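Putative PLP-dependent aminotransferase (Bacillus cereus ATCC 10987, PDB 3JU7) probably acts as a pyridoxal-phosphate-dependent aminotransferase of the DegT/DnrJ/EryC1 family, and binds calcium ions. Local coordinates at residues V13-D26 against E237-K249. Residues are numbered along the deposited sequence; the frame is centred on the assembly and turned at random.
Sequences VPVIEYLDELKEID and EYAAAIGIATMKK. With CA (calcium ion), chain C; CA (calcium ion), chain E.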
loop_
_atom_site.group_PDB
_atom_site.type_symbol
_atom_site.label_atom_id
_atom_site.label_comp_id
_atom_site.label_asym_id
_atom_site.label_seq_id
_atom_site.Cartn_x
_atom_site.Cartn_y
_atom_site.Cartn_z
ATOM N N VAL A 13 -7.782 19.547 2.471
ATOM C CA VAL A 13 -7.529 20.689 3.341
ATOM C C VAL A 13 -6.091 21.250 3.176
ATOM O O VAL A 13 -5.135 20.503 3.037
ATOM C CB VAL A 13 -7.842 20.383 4.795
ATOM C CG1 VAL A 13 -9.289 19.983 4.879
ATOM C CG2 VAL A 13 -6.941 19.304 5.326
ATOM N N PRO A 14 -5.955 22.574 3.141
ATOM C CA PRO A 14 -4.659 23.193 2.960
ATOM C C PRO A 14 -3.702 22.951 4.113
ATOM O O PRO A 14 -4.148 22.718 5.228
ATOM C CB PRO A 14 -4.993 24.701 2.908
ATOM C CG PRO A 14 -6.425 24.802 2.882
ATOM C CD PRO A 14 -7.009 23.567 3.385
ATOM N N VAL A 15 -2.402 23.105 3.859
ATOM C CA VAL A 15 -1.394 22.796 4.880
ATOM C C VAL A 15 -1.613 23.541 6.229
ATOM O O VAL A 15 -1.394 22.958 7.288
ATOM C CB VAL A 15 0.064 22.990 4.376
ATOM C CG1 VAL A 15 0.306 24.445 3.836
ATOM C CG2 VAL A 15 1.061 22.576 5.500
ATOM N N ILE A 16 -2.097 24.771 6.213
ATOM C CA ILE A 16 -2.205 25.512 7.497
ATOM C C ILE A 16 -3.086 24.723 8.515
ATOM O O ILE A 16 -2.862 24.787 9.704
ATOM C CB ILE A 16 -2.727 26.960 7.287
ATOM C CG1 ILE A 16 -2.491 27.860 8.514
ATOM C CG2 ILE A 16 -4.226 26.965 6.967
ATOM C CD1 ILE A 16 -1.118 28.379 8.694
ATOM N N GLU A 17 -4.049 23.953 8.000
ATOM C CA GLU A 17 -5.024 23.205 8.797
ATOM C C GLU A 17 -4.480 21.996 9.546
ATOM O O GLU A 17 -5.071 21.616 10.539
ATOM C CB GLU A 17 -6.193 22.760 7.901
ATOM C CG GLU A 17 -6.989 23.893 7.253
ATOM C CD GLU A 17 -7.710 24.802 8.245
ATOM O OE1 GLU A 17 -7.761 24.495 9.462
ATOM O OE2 GLU A 17 -8.238 25.839 7.812
ATOM N N TYR A 18 -3.375 21.396 9.075
ATOM C CA TYR A 18 -2.701 20.320 9.811
ATOM C C TYR A 18 -1.226 20.614 10.172
ATOM O O TYR A 18 -0.474 19.691 10.435
ATOM C CB TYR A 18 -2.809 18.979 9.062
ATOM C CG TYR A 18 -2.318 19.028 7.646
ATOM C CD1 TYR A 18 -3.161 19.407 6.621
ATOM C CD2 TYR A 18 -0.997 18.749 7.349
ATOM C CE1 TYR A 18 -2.704 19.482 5.324
ATOM C CE2 TYR A 18 -0.523 18.826 6.071
ATOM C CZ TYR A 18 -1.368 19.186 5.056
ATOM O OH TYR A 18 -0.871 19.266 3.797
ATOM N N LEU A 19 -0.821 21.883 10.225
ATOM C CA LEU A 19 0.587 22.202 10.486
ATOM C C LEU A 19 0.937 21.900 11.946
ATOM O O LEU A 19 1.973 21.337 12.219
ATOM C CB LEU A 19 0.899 23.659 10.123
ATOM C CG LEU A 19 2.339 24.105 9.852
ATOM C CD1 LEU A 19 3.061 23.119 8.952
ATOM C CD2 LEU A 19 2.332 25.479 9.178
ATOM N N ASP A 20 0.075 22.287 12.876
ATOM C CA ASP A 20 0.215 21.860 14.265
ATOM C C ASP A 20 0.478 20.373 14.435
ATOM O O ASP A 20 1.346 19.988 15.184
ATOM C CB ASP A 20 -1.042 22.191 15.041
ATOM C CG ASP A 20 -1.211 23.647 15.242
ATOM O OD1 ASP A 20 -0.269 24.458 14.994
ATOM O OD2 ASP A 20 -2.296 24.007 15.679
ATOM N N GLU A 21 -0.269 19.539 13.739
ATOM C CA GLU A 21 -0.033 18.121 13.825
ATOM C C GLU A 21 1.330 17.748 13.255
ATOM O O GLU A 21 2.014 16.886 13.825
ATOM C CB GLU A 21 -1.135 17.322 13.126
ATOM C CG GLU A 21 -2.448 17.277 13.900
ATOM C CD GLU A 21 -3.285 18.543 13.755
ATOM O OE1 GLU A 21 -2.964 19.405 12.913
ATOM O OE2 GLU A 21 -4.269 18.683 14.496
ATOM N N LEU A 22 1.724 18.374 12.147
ATOM C CA LEU A 22 3.065 18.175 11.601
ATOM C C LEU A 22 4.149 18.575 12.625
ATOM O O LEU A 22 5.166 17.881 12.764
ATOM C CB LEU A 22 3.256 18.933 10.276
ATOM C CG LEU A 22 2.382 18.461 9.105
ATOM C CD1 LEU A 22 2.722 19.220 7.839
ATOM C CD2 LEU A 22 2.504 16.991 8.846
ATOM N N LYS A 23 3.937 19.666 13.364
ATOM C CA LYS A 23 4.864 20.001 14.456
ATOM C C LYS A 23 4.881 18.898 15.507
ATOM O O LYS A 23 5.935 18.520 15.995
ATOM C CB LYS A 23 4.546 21.338 15.139
ATOM C CG LYS A 23 4.672 22.580 14.242
ATOM C CD LYS A 23 5.990 22.732 13.446
ATOM C CE LYS A 23 7.152 23.334 14.252
ATOM N NZ LYS A 23 8.103 24.052 13.324
ATOM N N GLU A 24 3.722 18.368 15.871
ATOM C CA GLU A 24 3.703 17.254 16.815
ATOM C C GLU A 24 4.547 16.079 16.328
ATOM O O GLU A 24 5.304 15.487 17.099
ATOM C CB GLU A 24 2.303 16.749 17.005
ATOM C CG GLU A 24 1.476 17.542 17.943
ATOM C CD GLU A 24 0.186 16.811 18.222
ATOM O OE1 GLU A 24 0.239 15.742 18.871
ATOM O OE2 GLU A 24 -0.862 17.297 17.769
ATOM N N ILE A 25 4.380 15.719 15.049
ATOM C CA ILE A 25 5.117 14.609 14.499
ATOM C C ILE A 25 6.608 14.861 14.593
ATOM O O ILE A 25 7.369 13.969 14.969
ATOM C CB ILE A 25 4.772 14.364 13.022
ATOM C CG1 ILE A 25 3.351 13.789 12.893
ATOM C CG2 ILE A 25 5.760 13.410 12.430
ATOM C CD1 ILE A 25 2.673 13.981 11.565
ATOM N N ASP A 26 7.036 16.063 14.239
ATOM C CA ASP A 26 8.458 16.402 14.262
ATOM C C ASP A 26 8.995 16.394 15.694
ATOM O O ASP A 26 10.139 15.995 15.897
ATOM C CB ASP A 26 8.733 17.781 13.641
ATOM C CG ASP A 26 8.652 17.781 12.119
ATOM O OD1 ASP A 26 8.751 16.685 11.532
ATOM O OD2 ASP A 26 8.513 18.886 11.526
ATOM N N GLU A 237 1.959 8.731 9.802
ATOM C CA GLU A 237 1.493 9.813 10.707
ATOM C C GLU A 237 1.101 11.077 9.916
ATOM O O GLU A 237 0.191 11.798 10.263
ATOM C CB GLU A 237 2.610 10.146 11.662
ATOM C CG GLU A 237 2.835 9.108 12.772
ATOM C CD GLU A 237 1.652 9.045 13.757
ATOM O OE1 GLU A 237 0.623 8.378 13.475
ATOM O OE2 GLU A 237 1.766 9.662 14.810
ATOM N N TYR A 238 1.774 11.291 8.787
ATOM C CA TYR A 238 1.516 12.437 7.971
ATOM C C TYR A 238 0.124 12.374 7.320
ATOM O O TYR A 238 -0.642 13.343 7.376
ATOM C CB TYR A 238 2.601 12.533 6.916
ATOM C CG TYR A 238 4.015 12.765 7.445
ATOM C CD1 TYR A 238 4.379 14.000 7.990
ATOM C CD2 TYR A 238 5.012 11.776 7.344
ATOM C CE1 TYR A 238 5.662 14.235 8.432
ATOM C CE2 TYR A 238 6.298 12.024 7.784
ATOM C CZ TYR A 238 6.615 13.255 8.328
ATOM O OH TYR A 238 7.876 13.533 8.791
ATOM N N ALA A 239 -0.201 11.233 6.726
ATOM C CA ALA A 239 -1.535 10.974 6.225
ATOM C C ALA A 239 -2.578 11.113 7.341
ATOM O O ALA A 239 -3.586 11.787 7.143
ATOM C CB ALA A 239 -1.630 9.593 5.553
ATOM N N ALA A 240 -2.333 10.544 8.521
ATOM C CA ALA A 240 -3.285 10.721 9.654
ATOM C C ALA A 240 -3.479 12.180 10.024
ATOM O O ALA A 240 -4.578 12.591 10.387
ATOM C CB ALA A 240 -2.832 9.966 10.857
ATOM N N ALA A 241 -2.401 12.964 9.959
ATOM C CA ALA A 241 -2.451 14.413 10.246
ATOM C C ALA A 241 -3.485 15.097 9.346
ATOM O O ALA A 241 -4.331 15.849 9.823
ATOM C CB ALA A 241 -1.061 15.056 10.038
ATOM N N ILE A 242 -3.432 14.797 8.044
ATOM C CA ILE A 242 -4.377 15.387 7.107
ATOM C C ILE A 242 -5.777 14.832 7.400
ATOM O O ILE A 242 -6.748 15.575 7.409
ATOM C CB ILE A 242 -3.964 15.178 5.621
ATOM C CG1 ILE A 242 -2.571 15.792 5.392
ATOM C CG2 ILE A 242 -4.974 15.841 4.703
ATOM C CD1 ILE A 242 -2.172 15.986 3.977
ATOM N N GLY A 243 -5.881 13.539 7.680
ATOM C CA GLY A 243 -7.179 12.982 8.030
ATOM C C GLY A 243 -7.832 13.700 9.187
ATOM O O GLY A 243 -9.030 14.037 9.141
ATOM N N ILE A 244 -7.076 13.952 10.247
ATOM C CA ILE A 244 -7.650 14.671 11.401
ATOM C C ILE A 244 -8.175 16.057 11.022
ATOM O O ILE A 244 -9.205 16.516 11.552
ATOM C CB ILE A 244 -6.604 14.872 12.547
ATOM C CG1 ILE A 244 -6.356 13.560 13.286
ATOM C CG2 ILE A 244 -7.036 16.026 13.554
ATOM C CD1 ILE A 244 -5.232 13.685 14.280
ATOM N N ALA A 245 -7.432 16.753 10.163
ATOM C CA ALA A 245 -7.809 18.100 9.747
ATOM C C ALA A 245 -9.018 18.022 8.854
ATOM O O ALA A 245 -9.804 18.957 8.814
ATOM C CB ALA A 245 -6.632 18.832 9.012
ATOM N N THR A 246 -9.127 16.935 8.096
ATOM C CA THR A 246 -10.257 16.743 7.232
ATOM C C THR A 246 -11.522 16.459 8.049
ATOM O O THR A 246 -12.606 16.831 7.616
ATOM C CB THR A 246 -10.013 15.624 6.237
ATOM O OG1 THR A 246 -8.850 15.937 5.473
ATOM C CG2 THR A 246 -11.225 15.441 5.287
HETATM N N MSE A 247 -11.380 15.818 9.219
HETATM C CA MSE A 247 -12.498 15.636 10.125
HETATM C C MSE A 247 -13.000 16.982 10.616
HETATM O O MSE A 247 -14.195 17.153 10.779
HETATM C CB MSE A 247 -12.158 14.772 11.371
HETATM C CG MSE A 247 -12.014 13.281 11.129
HETATM SE SE MSE A 247 -13.701 12.440 10.706
HETATM C CE MSE A 247 -14.497 12.784 12.432
ATOM N N LYS A 248 -12.114 17.928 10.887
ATOM C CA LYS A 248 -12.596 19.193 11.422
ATOM C C LYS A 248 -13.325 20.031 10.346
ATOM O O LYS A 248 -14.254 20.782 10.653
ATOM C CB LYS A 248 -11.489 19.938 12.200
ATOM C CG LYS A 248 -10.540 20.858 11.428
ATOM C CD LYS A 248 -9.450 21.532 12.357
ATOM C CE LYS A 248 -8.121 21.877 11.565
ATOM N NZ LYS A 248 -7.009 22.546 12.326
ATOM N N LYS A 249 -12.952 19.868 9.076
ATOM C CA LYS A 249 -13.591 20.626 7.986
ATOM C C LYS A 249 -14.639 19.800 7.253
ATOM O O LYS A 249 -15.143 20.214 6.186
ATOM C CB LYS A 249 -12.546 21.099 6.965
ATOM C CG LYS A 249 -11.329 21.764 7.577
ATOM C CD LYS A 249 -11.655 23.043 8.306
ATOM C CE LYS A 249 -11.894 24.191 7.359
ATOM N NZ LYS A 249 -11.723 25.491 8.084
HETATM CA CA CA C . -4.565 22.832 15.961
HETATM CA CA CA E . -3.582 26.146 15.744
HETATM O O HOH W 1 -8.899 16.981 3.013
HETATM O O HOH W 2 -4.388 21.870 13.655
HETATM O O HOH W 3 -6.193 19.730 12.923
HETATM O O HOH W 4 8.450 16.053 9.119
HETATM O O HOH W 5 -6.118 24.805 14.862
HETATM O O HOH W 6 -3.262 26.374 13.403
HETATM O O HOH W 7 -3.560 25.392 18.400
#
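Ile-242 sets its CG1 over the centre of one face of the Tyr-18 ring, 3.5 Å from the ring centroid and 7° off the normal, a CH-pi contact that continues as Ile-242 CD1 reaches Tyr-18 CZ. With CG between the backbone N and the carbonyl carbon (chi1 54°), the Tyr-18 ring lies alongside Ile-242, pointing the same way. Next to it the methyl of Ala-245 fills the hollow between Val-13 CG2, 3.7 Å from Ala-245 CB, and the carbonyl O of Glu-17. One turn earlier Ala-241 presents only a small bump, its CB meeting Glu-21 CB at 3.8 Å. With these small residues at the crossing, helices 19-26 and 237-248 run roughly antiparallel, their axes 9.1 Å apart at 151°. This helix pair of the DegT/DnrJ/EryC1 aminotransferase chain borders the second subunit, where Tyr-238 OH is hydrogen-bonded to Thr-12 OG1. At the far end Ile-25 CD1 settles over Glu-237 CB and its carbonyl, while Leu-22 CD2 abuts the edge of the Tyr-238 ring, 3.6 Å from Tyr-238 CD1. On the calcium-facing side, Lys-248 NZ donates to a lone pair of Glu-17 O (2.8 Å), and Glu-17 OE1 and OE2 make salt bridges to Lys-248 NZ and Lys-249 NZ, one each. Water 2 links Lys-248 NZ to the calcium ion of chain C, which Asp-20 OD2 also binds.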